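Local coordinates for VP35 (Myotis lucifugus, PDB 6DKU), which probably antagonises interferon responses, as a bat-genome homologue of the filoviral polymerase cofactor VP35, here its interferon inhibitory domain, at residues R71-Y74 against F75-E79. The protein carries 1 engineered substitution. Numbering follows the deposited sequence.
Sequences RCEY and FRNCE
A chi1 of 171° sends the Tyr74 ring opposite its backbone N, while Phe75, at -61°, has its ring opposite its carbonyl carbon; the two neighbouring rings swing together, and the Tyr74 edge meets the Phe75 face. CD2 of Tyr74 sits over the middle of the Phe75 ring; the centroids of these two rings are 5.2 Å apart and their planes stand at 68°. Farther out on Tyr74, Cys78 SG approaches the phenol end obliquely, 3.7 Å from Tyr74 CZ, a sulfur-aromatic contact. Cys72 CB touches the Phe75 ring at its edge, beside CD2.

On the outer side Glu73 folds back alongside the extended Arg76. Its OE2 is 3.4 Å from Arg76 NH1, well out of the guanidinium plane, so the salt bridge rests on charge rather than on a directed N-H. Cys72 is the N-cap, and its O accepts Arg76 N at 2.9 Å, holding the single turn 73-76 closed; Asn77 N makes only weak bonds to Glu73 O and Tyr74 O.

Phe75 packs inward on Ala47 of helix 41-56 and on Ile34 and Val37 of helix 26-37, Tyr74 OH bonds to Val37 O, and this one-turn helix links the domain's helical part to its sheet, leading toward strand 82-84.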
# COMPACT_ATOMS: atom_id res chain seq x y z
N ARG A 71 -12.07 -3.25 -3.27
CA ARG A 71 -13.38 -2.71 -3.63
C ARG A 71 -13.34 -1.36 -4.33
O ARG A 71 -14.23 -1.08 -5.14
CB ARG A 71 -14.25 -2.58 -2.37
CG ARG A 71 -14.79 -3.91 -1.86
CD ARG A 71 -16.15 -3.70 -1.24
NE ARG A 71 -16.16 -4.09 0.17
CZ ARG A 71 -17.18 -3.89 0.99
NH1 ARG A 71 -17.10 -4.28 2.26
NH2 ARG A 71 -18.28 -3.30 0.55
N CYS A 72 -12.35 -0.51 -4.06
CA CYS A 72 -12.21 0.75 -4.77
C CYS A 72 -11.59 0.48 -6.13
O CYS A 72 -10.45 0.02 -6.22
CB CYS A 72 -11.36 1.73 -3.97
SG CYS A 72 -12.24 2.44 -2.54
N GLU A 73 -12.34 0.79 -7.19
CA GLU A 73 -12.03 0.26 -8.52
C GLU A 73 -10.71 0.81 -9.07
O GLU A 73 -9.99 0.08 -9.76
CB GLU A 73 -13.17 0.55 -9.49
CG GLU A 73 -13.21 -0.40 -10.67
CD GLU A 73 -12.93 -1.84 -10.27
OE1 GLU A 73 -13.59 -2.36 -9.34
OE2 GLU A 73 -12.05 -2.46 -10.90
N TYR A 74 -10.38 2.06 -8.78
CA TYR A 74 -9.12 2.60 -9.28
C TYR A 74 -7.92 1.87 -8.67
O TYR A 74 -7.13 1.25 -9.38
CB TYR A 74 -9.02 4.10 -9.01
CG TYR A 74 -7.63 4.61 -9.34
CD1 TYR A 74 -7.16 4.58 -10.65
CD2 TYR A 74 -6.78 5.04 -8.34
CE1 TYR A 74 -5.88 5.02 -10.95
CE2 TYR A 74 -5.50 5.47 -8.63
CZ TYR A 74 -5.05 5.46 -9.93
OH TYR A 74 -3.77 5.90 -10.20
N PHE A 75 -7.79 1.93 -7.34
CA PHE A 75 -6.68 1.26 -6.67
C PHE A 75 -6.65 -0.23 -6.96
O PHE A 75 -5.58 -0.83 -7.00
CB PHE A 75 -6.74 1.50 -5.16
CG PHE A 75 -6.65 2.94 -4.79
CD1 PHE A 75 -5.42 3.58 -4.75
CD2 PHE A 75 -7.79 3.67 -4.51
CE1 PHE A 75 -5.33 4.90 -4.42
CE2 PHE A 75 -7.72 5.00 -4.18
CZ PHE A 75 -6.48 5.62 -4.13
N ARG A 76 -7.82 -0.83 -7.17
CA ARG A 76 -7.89 -2.25 -7.49
C ARG A 76 -7.05 -2.57 -8.72
O ARG A 76 -6.25 -3.51 -8.71
CB ARG A 76 -9.35 -2.66 -7.68
CG ARG A 76 -9.59 -4.14 -7.91
CD ARG A 76 -11.00 -4.34 -8.46
NE ARG A 76 -11.17 -5.65 -9.09
CZ ARG A 76 -10.64 -5.99 -10.26
NH1 ARG A 76 -9.89 -5.14 -10.93
NH2 ARG A 76 -10.86 -7.21 -10.75
N ASN A 77 -7.19 -1.78 -9.78
CA ASN A 77 -6.52 -2.02 -11.05
C ASN A 77 -5.18 -1.29 -11.18
O ASN A 77 -4.74 -1.03 -12.30
CB ASN A 77 -7.42 -1.60 -12.21
CG ASN A 77 -8.58 -2.52 -12.38
OD1 ASN A 77 -8.47 -3.72 -12.12
ND2 ASN A 77 -9.71 -1.98 -12.84
N CYS A 78 -4.54 -0.96 -10.08
CA CYS A 78 -3.40 -0.07 -10.12
C CYS A 78 -2.11 -0.87 -10.02
O CYS A 78 -2.02 -1.83 -9.24
CB CYS A 78 -3.48 0.96 -8.99
SG CYS A 78 -2.86 2.59 -9.39
N GLU A 79 -1.14 -0.50 -10.84
CA GLU A 79 0.20 -1.07 -10.73
C GLU A 79 0.78 -0.76 -9.36
O GLU A 79 0.70 0.37 -8.88
CB GLU A 79 1.10 -0.49 -11.81
CG GLU A 79 1.08 -1.25 -13.12
CD GLU A 79 1.66 -2.64 -13.00
OE1 GLU A 79 1.34 -3.48 -13.87
OE2 GLU A 79 2.42 -2.91 -12.04